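Local coordinates for EscD/YscD/HrpQ family type III secretion system inner membrane ring protein (Pseudomonas aeruginosa, PDB 6UID) that probably forms part of the type III secretion inner membrane ring, its cytosolic domain lying at the interface between the basal body and the sorting platform, at residues M3-R8 with W95-P100; R25-S30 with A45-V50; Q83-Q88 with S103-F108. One frame throughout, in Å; residues are numbered along the deposited sequence. Where two conformers were deposited one is given.

Contacts 1 and 2 each pair strands by backbone hydrogen bonds, one in each sheet of the domain. Contact 1 belongs to the six-stranded antiparallel sheet, contact 2 to the four-stranded mixed one. They meet in the interior, where Trp95 packs on Leu49 and Ile7 on Leu28. Both are largely buried there, with exposed residues at their ends. Contact 3 is smaller, joins two loops and has no hydrogen bond between its segments. It rests on leucine, proline and phenylalanine packing. It adjoins contact 1 through Phe97 and Thr96, which bond to Leu85 and Ala86. Contacts 2 and 3 lie on opposite sides of the chain's centre and do not touch.

Contact 1: residues M3-R8 with W95-P100; sequences MAWKIR and WTFCDP. Unlike the reference sequence in segment 95-100: Thr96 (reference Ala).
Lys6 pairs with Cys98 and Arg8 with Thr96 as antiparallel hydrogen-bonded pairs. The non-hydrogen-bonded pair Ile7-Phe97 lies between them. The short strands run at 158° to each other, with axes 4.7 Å apart. Four backbone bonds join them, among them Lys6 N to Cys98 O at 2.9 Å. The CA of Phe97 adds a CA-H...O contact of 3.1 Å to Lys6 O.

On the face of Ile7 and Phe97, aromatic packing dominates. The edge of the Phe97 ring is directed at the face of Trp5 in an offset edge-to-face pair. The planes stand at 79° and the centroids are 5.4 Å apart. Ile7 CD1 touches Trp95 CE3 at 3.3 Å.

Lys6 takes the opposite face. Its CG sits between the backbone N and the carbonyl carbon (chi1 53°), and the chain is extended beyond it. CE passes 3.6 Å from Cys98 SG. NZ bonds to Arg102 O and, through a water, to Pro100 O. Pro100 CD lies 3.3 Å from Ala4 O.

This is a pairing of first and last strands, 5-9 and 93-98, in an FHA-related beta domain. Strand 18-21 flanks 5-9, where Ala4 and Trp5 form a classic beta bulge opposite Leu21. Strand 88-90 flanks 93-98. Trp5 NE1 bonds to Asp54 O, and Trp95 packs on Leu51 of strand 49-54.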
loop_
_atom_site.group_PDB
_atom_site.type_symbol
_atom_site.label_atom_id
_atom_site.label_comp_id
_atom_site.label_asym_id
_atom_site.label_seq_id
_atom_site.Cartn_x
_atom_site.Cartn_y
_atom_site.Cartn_z
ATOM N N MET A 3 -8.314 14.756 -10.465
ATOM C CA MET A 3 -7.717 13.389 -10.405
ATOM C C MET A 3 -8.660 12.443 -9.683
ATOM O O MET A 3 -9.644 12.878 -9.097
ATOM C CB MET A 3 -6.366 13.437 -9.725
ATOM C CG MET A 3 -5.331 14.083 -10.618
ATOM S SD MET A 3 -3.701 14.059 -9.903
ATOM C CE MET A 3 -2.697 14.425 -11.340
ATOM N N ALA A 4 -8.344 11.148 -9.728
ATOM C CA ALA A 4 -9.296 10.085 -9.439
ATOM C C ALA A 4 -9.283 9.628 -7.981
ATOM O O ALA A 4 -10.335 9.363 -7.386
ATOM C CB ALA A 4 -8.957 8.883 -10.329
ATOM N N TRP A 5 -8.092 9.513 -7.406
ATOM C CA TRP A 5 -7.915 8.969 -6.075
ATOM C C TRP A 5 -6.753 9.690 -5.427
ATOM O O TRP A 5 -5.940 10.314 -6.100
ATOM C CB TRP A 5 -7.630 7.454 -6.135
ATOM C CG TRP A 5 -8.753 6.688 -6.793
ATOM C CD1 TRP A 5 -8.821 6.296 -8.095
ATOM C CD2 TRP A 5 -9.964 6.269 -6.180
ATOM N NE1 TRP A 5 -10.007 5.662 -8.326
ATOM C CE2 TRP A 5 -10.732 5.622 -7.166
ATOM C CE3 TRP A 5 -10.471 6.379 -4.891
ATOM C CZ2 TRP A 5 -11.996 5.080 -6.893
ATOM C CZ3 TRP A 5 -11.725 5.849 -4.620
ATOM C CH2 TRP A 5 -12.471 5.207 -5.627
ATOM N N LYS A 6 -6.661 9.593 -4.115
ATOM C CA LYS A 6 -5.497 10.074 -3.396
ATOM C C LYS A 6 -4.982 8.985 -2.465
ATOM O O LYS A 6 -5.750 8.153 -1.967
ATOM C CB LYS A 6 -5.797 11.364 -2.625
ATOM C CG LYS A 6 -6.988 11.286 -1.701
ATOM C CD LYS A 6 -7.207 12.630 -0.989
ATOM C CE LYS A 6 -8.299 12.479 0.036
ATOM N NZ LYS A 6 -8.648 13.786 0.695
ATOM N N ILE A 7 -3.676 8.987 -2.231
ATOM C CA ILE A 7 -2.993 8.006 -1.405
ATOM C C ILE A 7 -2.335 8.711 -0.233
ATOM O O ILE A 7 -1.833 9.834 -0.379
ATOM C CB ILE A 7 -1.972 7.221 -2.248
ATOM C CG1 ILE A 7 -1.244 6.181 -1.416
ATOM C CG2 ILE A 7 -0.961 8.149 -2.899
ATOM C CD1 ILE A 7 -0.659 5.058 -2.291
ATOM N N ARG A 8 -2.353 8.073 0.935
ATOM C CA ARG A 8 -1.656 8.543 2.124
ATOM C C ARG A 8 -0.729 7.450 2.622
ATOM O O ARG A 8 -1.113 6.272 2.668
ATOM C CB ARG A 8 -2.622 8.949 3.246
ATOM C CG ARG A 8 -1.878 9.438 4.485
ATOM C CD ARG A 8 -2.736 10.275 5.390
ATOM N NE ARG A 8 -2.067 10.443 6.673
ATOM C CZ ARG A 8 -2.528 11.178 7.673
ATOM N NH1 ARG A 8 -3.671 11.840 7.547
ATOM N NH2 ARG A 8 -1.836 11.247 8.799
ATOM N N TRP A 95 -0.141 1.982 3.795
ATOM C CA TRP A 95 -0.779 3.040 3.027
ATOM C C TRP A 95 -2.278 2.819 2.976
ATOM O O TRP A 95 -2.782 1.735 3.291
ATOM C CB TRP A 95 -0.212 3.094 1.600
ATOM C CG TRP A 95 -0.444 1.863 0.750
ATOM C CD1 TRP A 95 0.239 0.682 0.812
ATOM C CD2 TRP A 95 -1.387 1.722 -0.307
ATOM N NE1 TRP A 95 -0.229 -0.178 -0.142
ATOM C CE2 TRP A 95 -1.223 0.436 -0.850
ATOM C CE3 TRP A 95 -2.358 2.564 -0.857
ATOM C CZ2 TRP A 95 -2.001 -0.029 -1.913
ATOM C CZ3 TRP A 95 -3.120 2.113 -1.920
ATOM C CH2 TRP A 95 -2.962 0.810 -2.425
ATOM N N THR A 96 -3.004 3.857 2.575
ATOM C CA THR A 96 -4.403 3.718 2.228
ATOM C C THR A 96 -4.722 4.700 1.115
ATOM O O THR A 96 -3.921 5.585 0.789
ATOM C CB THR A 96 -5.311 3.956 3.429
ATOM O OG1 THR A 96 -6.608 3.416 3.119
ATOM C CG2 THR A 96 -5.386 5.431 3.739
ATOM N N PHE A 97 -5.897 4.564 0.530
ATOM C CA PHE A 97 -6.321 5.477 -0.514
ATOM C C PHE A 97 -7.789 5.798 -0.333
ATOM O O PHE A 97 -8.533 5.038 0.305
ATOM C CB PHE A 97 -6.034 4.916 -1.926
ATOM C CG PHE A 97 -6.996 3.841 -2.368
ATOM C CD1 PHE A 97 -6.805 2.546 -1.954
ATOM C CD2 PHE A 97 -8.067 4.151 -3.179
ATOM C CE1 PHE A 97 -7.719 1.544 -2.360
ATOM C CE2 PHE A 97 -8.969 3.181 -3.568
ATOM C CZ PHE A 97 -8.777 1.885 -3.165
ATOM N N CYS A 98 -8.230 6.891 -0.935
ATOM C CA CYS A 98 -9.650 7.212 -0.969
ATOM C C CYS A 98 -9.961 8.244 -2.032
ATOM O O CYS A 98 -9.075 8.775 -2.708
ATOM C CB CYS A 98 -10.171 7.667 0.397
ATOM S SG CYS A 98 -9.551 9.257 0.959
ATOM N N ASP A 99 -11.253 8.501 -2.201
ATOM C CA ASP A 99 -11.717 9.472 -3.175
ATOM C C ASP A 99 -11.339 10.880 -2.733
ATOM O O ASP A 99 -11.217 11.148 -1.528
ATOM C CB ASP A 99 -13.236 9.349 -3.314
ATOM C CG ASP A 99 -13.862 10.514 -4.049
ATOM O OD1 ASP A 99 -13.985 10.439 -5.288
ATOM O OD2 ASP A 99 -14.238 11.499 -3.386
ATOM N N PRO A 100 -11.147 11.816 -3.659
ATOM C CA PRO A 100 -10.737 13.166 -3.260
ATOM C C PRO A 100 -11.719 13.884 -2.348
ATOM O O PRO A 100 -11.301 14.789 -1.620
ATOM C CB PRO A 100 -10.562 13.894 -4.602
ATOM C CG PRO A 100 -10.252 12.817 -5.561
ATOM C CD PRO A 100 -11.068 11.631 -5.123
HETATM O O HOH W 1 -13.096 8.821 -7.222
HETATM O O HOH W 2 -9.098 15.886 -0.921
#

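Contact 2: residues R25-S30 with A45-V50; sequences RVALGS and AAVHLV
Leu28 O accepts two backbone bonds, from His48 N at 2.7 Å and Leu49 N at 3.1 Å. This is a classic beta bulge: His48 and Leu49 together face Leu28. The two N-H groups share one carbonyl. Leu28 N returns a bond to Leu49 O at 2.8 Å, which completes the Leu28-Leu49 pair. Ala27-Val50 follows as a non-hydrogen-bonded pair. On the other side of the bulge, Ser30 N bonds to Ala45 O at 3.0 Å.

The His48 ring is held at both nitrogens. ND1 accepts from Ala45 N, and NE2 bonds to Cys90 O in the other sheet. The Ser30 hydroxyl bonds to Ile44 O. Gly29-Ser30 and the Ala45-His48 loop appear to correspond to the Gly-Arg and Ser-X-X-His positions of FHA domains.

Around these main-chain bonds the packing is largely apolar. Ala27 CB lies 4.3 Å from Val47 CG1 and 4.4 Å from Val50 CG2. In one of two conformers of Arg25, Val50 CG1 lies over one face of the guanidinium, 3.7 Å from Arg25 NE, so this touch is less certain. On the other face, Leu28 and Leu49 point into the interior, where Leu49 meets Leu93 and Trp95. Leu28 CD1 also touches Leu49 O. Glycine, with no side chain, lets the chains close in: Gly29 CA makes a CA-H...O contact of 3.3 Å to Ala46 O.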
loop_
_atom_site.group_PDB
_atom_site.type_symbol
_atom_site.label_atom_id
_atom_site.label_comp_id
_atom_site.label_asym_id
_atom_site.label_seq_id
_atom_site.Cartn_x
_atom_site.Cartn_y
_atom_site.Cartn_z
ATOM N N ARG A 25 -0.747 3.533 -14.661
ATOM C CA ARG A 25 0.144 2.719 -13.850
ATOM C C ARG A 25 0.851 3.588 -12.821
ATOM O O ARG A 25 1.352 4.674 -13.145
ATOM C CB ARG A 25 1.187 2.079 -14.770
ATOM C CG ARG A 25 2.279 1.273 -14.085
ATOM C CD ARG A 25 3.175 0.615 -15.128
ATOM N NE ARG A 25 4.078 -0.377 -14.560
ATOM C CZ ARG A 25 5.243 -0.091 -13.994
ATOM N NH1 ARG A 25 5.656 1.158 -13.931
ATOM N NH2 ARG A 25 6.011 -1.062 -13.517
ATOM N N VAL A 26 0.914 3.099 -11.583
ATOM C CA VAL A 26 1.620 3.764 -10.490
ATOM C C VAL A 26 2.579 2.768 -9.854
ATOM O O VAL A 26 2.142 1.802 -9.221
ATOM C CB VAL A 26 0.653 4.321 -9.436
ATOM C CG1 VAL A 26 1.442 5.017 -8.309
ATOM C CG2 VAL A 26 -0.342 5.289 -10.066
ATOM N N ALA A 27 3.877 3.016 -9.989
ATOM C CA ALA A 27 4.902 2.196 -9.364
ATOM C C ALA A 27 5.424 2.932 -8.141
ATOM O O ALA A 27 5.710 4.131 -8.201
ATOM C CB ALA A 27 6.042 1.917 -10.346
ATOM N N LEU A 28 5.534 2.222 -7.037
ATOM C CA LEU A 28 6.050 2.759 -5.788
ATOM C C LEU A 28 7.333 2.012 -5.458
ATOM O O LEU A 28 7.373 0.778 -5.553
ATOM C CB LEU A 28 5.047 2.544 -4.664
ATOM C CG LEU A 28 3.655 3.148 -4.823
ATOM C CD1 LEU A 28 2.739 2.234 -5.613
ATOM C CD2 LEU A 28 3.056 3.435 -3.461
ATOM N N GLY A 29 8.374 2.736 -5.064
ATOM C CA GLY A 29 9.636 2.071 -4.788
ATOM C C GLY A 29 10.728 3.056 -4.442
ATOM O O GLY A 29 10.521 4.272 -4.426
ATOM N N SER A 30 11.926 2.518 -4.232
ATOM C CA SER A 30 13.049 3.340 -3.803
ATOM C C SER A 30 13.918 3.854 -4.938
ATOM O O SER A 30 14.797 4.680 -4.675
ATOM C CB SER A 30 13.932 2.542 -2.841
ATOM O OG SER A 30 14.400 1.373 -3.474
ATOM N N ALA A 45 11.993 -2.104 -1.949
ATOM C CA ALA A 45 12.640 -2.504 -3.182
ATOM C C ALA A 45 12.633 -1.372 -4.209
ATOM O O ALA A 45 11.841 -0.429 -4.126
ATOM C CB ALA A 45 11.951 -3.737 -3.760
ATOM N N ALA A 46 13.509 -1.504 -5.210
ATOM C CA ALA A 46 13.582 -0.521 -6.293
ATOM C C ALA A 46 12.206 -0.255 -6.896
ATOM O O ALA A 46 11.789 0.908 -7.057
ATOM C CB ALA A 46 14.550 -1.004 -7.367
ATOM N N VAL A 47 11.475 -1.331 -7.208
ATOM C CA VAL A 47 10.036 -1.288 -7.467
ATOM C C VAL A 47 9.391 -2.210 -6.445
ATOM O O VAL A 47 9.540 -3.442 -6.507
ATOM C CB VAL A 47 9.666 -1.684 -8.902
ATOM C CG1 VAL A 47 8.158 -1.626 -9.101
ATOM C CG2 VAL A 47 10.355 -0.754 -9.894
ATOM N N HIS A 48 8.699 -1.611 -5.490
ATOM C CA HIS A 48 8.147 -2.330 -4.356
ATOM C C HIS A 48 6.710 -2.776 -4.578
ATOM O O HIS A 48 6.317 -3.855 -4.111
ATOM C CB HIS A 48 8.210 -1.404 -3.133
ATOM C CG HIS A 48 8.042 -2.120 -1.835
ATOM N ND1 HIS A 48 9.069 -2.825 -1.241
ATOM C CD2 HIS A 48 6.973 -2.242 -1.025
ATOM C CE1 HIS A 48 8.618 -3.376 -0.127
ATOM N NE2 HIS A 48 7.358 -3.029 0.035
ATOM N N LEU A 49 5.911 -1.951 -5.247
ATOM C CA LEU A 49 4.489 -2.183 -5.437
ATOM C C LEU A 49 4.070 -1.480 -6.719
ATOM O O LEU A 49 4.536 -0.376 -7.003
ATOM C CB LEU A 49 3.730 -1.608 -4.241
ATOM C CG LEU A 49 2.210 -1.764 -4.211
ATOM C CD1 LEU A 49 1.846 -3.225 -4.169
ATOM C CD2 LEU A 49 1.638 -1.030 -2.997
ATOM N N VAL A 50 3.230 -2.133 -7.526
ATOM C CA VAL A 50 2.704 -1.559 -8.752
ATOM C C VAL A 50 1.195 -1.680 -8.714
ATOM O O VAL A 50 0.657 -2.777 -8.498
ATOM C CB VAL A 50 3.252 -2.254 -10.008
ATOM C CG1 VAL A 50 2.785 -1.533 -11.252
ATOM C CG2 VAL A 50 4.744 -2.286 -9.986
#

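Contact 3: residues Q83-Q88 with S103-F108; sequences QALAGQ and SFPERF
Leu85 CD2 packs against Pro105 and Phe104, and the Phe108 ring lies against Gly87 and Gln88. No hydrogen bond joins the two segments, and both are irregular loop for nearly all their length. Contact is by side-chain packing and ring-to-backbone touches.

The apolar group centres on one methyl. Leu85 CD2 is 3.9 Å from Pro105 CD and 4.2 Å from Phe104 CD1. It approaches the Phe104 ring obliquely. Leu85 CG is anti to its carbonyl carbon (chi1 -64°), and Leu85 CD1 and CD2 each lie 4.1 Å from Ser103 O. The leucine tip therefore sits against the start of the 103-108 segment.

The second group is ring against backbone. Phe108 CZ, at the ring tip, lies 3.5 Å from Gly87 CA and 3.6 Å from Gln88 O. The oxygen is at the ring edge, near its plane, where the C-H groups may favour it slightly. Gly87 carries no side chain, and the CZ end of the ring comes directly against the main chain.

Hydrogen bonds shape the 83-88 loop from within. Residues Gln83 to Ala86 make a type II beta turn, closed by Ala86 N to Gln83 O at 3.2 Å. Leu85 holds the third position with a positive phi of 71°, and the turn presents its side chain to the other segment.

The 83-88 loop leads into strand 88-90, and Leu85 also bonds through its backbone to Phe97 of strand 93-98. The 103-108 segment follows that strand and crosses back over the sheet. Phe104 packs on Lys6 and Arg8 of strand 5-9 and on Thr96. Phe108 meets Tyr10 edge-to-face and touches Arg94, and Pro105 O bonds to Tyr10 OH.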
loop_
_atom_site.group_PDB
_atom_site.type_symbol
_atom_site.label_atom_id
_atom_site.label_comp_id
_atom_site.label_asym_id
_atom_site.label_seq_id
_atom_site.Cartn_x
_atom_site.Cartn_y
_atom_site.Cartn_z
ATOM N N GLN A 83 -9.770 -1.858 -1.558
ATOM C CA GLN A 83 -10.863 -1.096 -0.968
ATOM C C GLN A 83 -10.382 0.220 -0.365
ATOM O O GLN A 83 -9.437 0.254 0.430
ATOM C CB GLN A 83 -11.613 -1.921 0.076
ATOM C CG GLN A 83 -12.610 -2.915 -0.576
ATOM C CD GLN A 83 -13.541 -2.266 -1.615
ATOM O OE1 GLN A 83 -13.642 -2.734 -2.753
ATOM N NE2 GLN A 83 -14.217 -1.188 -1.223
ATOM N N ALA A 84 -11.072 1.302 -0.715
ATOM C CA ALA A 84 -10.737 2.599 -0.156
ATOM C C ALA A 84 -10.852 2.575 1.365
ATOM O O ALA A 84 -11.790 2.008 1.942
ATOM C CB ALA A 84 -11.667 3.667 -0.737
ATOM N N LEU A 85 -9.853 3.183 1.999
ATOM C CA LEU A 85 -9.742 3.388 3.438
ATOM C C LEU A 85 -9.466 2.108 4.207
ATOM O O LEU A 85 -9.351 2.159 5.429
ATOM C CB LEU A 85 -10.910 4.175 4.041
ATOM C CG LEU A 85 -10.991 5.606 3.522
ATOM C CD1 LEU A 85 -12.116 6.320 4.234
ATOM C CD2 LEU A 85 -9.715 6.395 3.719
ATOM N N ALA A 86 -9.313 0.972 3.539
ATOM C CA ALA A 86 -8.798 -0.203 4.219
ATOM C C ALA A 86 -7.288 -0.065 4.406
ATOM O O ALA A 86 -6.611 0.649 3.659
ATOM C CB ALA A 86 -9.122 -1.455 3.411
ATOM N N GLY A 87 -6.748 -0.721 5.431
ATOM C CA GLY A 87 -5.310 -0.652 5.670
ATOM C C GLY A 87 -4.508 -1.546 4.752
ATOM O O GLY A 87 -4.629 -2.776 4.811
ATOM N N GLN A 88 -3.697 -0.960 3.879
ATOM C CA GLN A 88 -2.894 -1.701 2.920
ATOM C C GLN A 88 -1.462 -1.794 3.443
ATOM O O GLN A 88 -0.888 -0.796 3.898
ATOM C CB GLN A 88 -2.889 -0.982 1.558
ATOM C CG GLN A 88 -4.236 -0.553 1.043
ATOM C CD GLN A 88 -5.193 -1.697 0.713
ATOM O OE1 GLN A 88 -4.780 -2.848 0.531
ATOM N NE2 GLN A 88 -6.464 -1.377 0.586
ATOM N N SER A 103 -11.925 12.213 3.646
ATOM C CA SER A 103 -10.771 12.466 4.496
ATOM C C SER A 103 -10.088 11.164 4.897
ATOM O O SER A 103 -10.733 10.123 5.048
ATOM C CB SER A 103 -11.176 13.198 5.781
ATOM O OG SER A 103 -11.667 14.494 5.503
ATOM N N PHE A 104 -8.762 11.232 5.073
ATOM C CA PHE A 104 -8.008 10.108 5.602
ATOM C C PHE A 104 -8.095 10.083 7.125
ATOM O O PHE A 104 -8.091 11.136 7.771
ATOM C CB PHE A 104 -6.530 10.230 5.241
ATOM C CG PHE A 104 -6.235 10.020 3.801
ATOM C CD1 PHE A 104 -6.331 8.754 3.259
ATOM C CD2 PHE A 104 -5.804 11.059 3.004
ATOM C CE1 PHE A 104 -6.049 8.527 1.945
ATOM C CE2 PHE A 104 -5.511 10.823 1.662
ATOM C CZ PHE A 104 -5.653 9.532 1.161
ATOM N N PRO A 105 -8.094 8.893 7.724
ATOM C CA PRO A 105 -7.922 8.806 9.177
ATOM C C PRO A 105 -6.515 9.218 9.572
ATOM O O PRO A 105 -5.547 8.984 8.840
ATOM C CB PRO A 105 -8.167 7.320 9.471
ATOM C CG PRO A 105 -7.820 6.610 8.205
ATOM C CD PRO A 105 -8.163 7.568 7.079
ATOM N N GLU A 106 -6.403 9.851 10.743
ATOM C CA GLU A 106 -5.092 10.244 11.240
ATOM C C GLU A 106 -4.232 9.025 11.538
ATOM O O GLU A 106 -3.014 9.048 11.322
ATOM C CB GLU A 106 -5.236 11.116 12.493
ATOM N N ARG A 107 -4.843 7.948 12.016
ATOM C CA ARG A 107 -4.114 6.737 12.348
ATOM C C ARG A 107 -4.379 5.670 11.297
ATOM O O ARG A 107 -5.486 5.560 10.765
ATOM C CB ARG A 107 -4.521 6.218 13.728
ATOM C CG ARG A 107 -4.042 7.109 14.868
ATOM C CD ARG A 107 -4.442 6.540 16.216
ATOM N N PHE A 108 -3.353 4.875 11.032
ATOM C CA PHE A 108 -3.501 3.769 10.101
ATOM C C PHE A 108 -4.623 2.843 10.571
ATOM O O PHE A 108 -4.727 2.553 11.766
ATOM C CB PHE A 108 -2.201 2.982 10.047
ATOM C CG PHE A 108 -2.212 1.894 9.031
ATOM C CD1 PHE A 108 -2.175 2.191 7.681
ATOM C CD2 PHE A 108 -2.256 0.577 9.425
ATOM C CE1 PHE A 108 -2.189 1.185 6.745
ATOM C CE2 PHE A 108 -2.253 -0.420 8.499
ATOM C CZ PHE A 108 -2.231 -0.117 7.157
#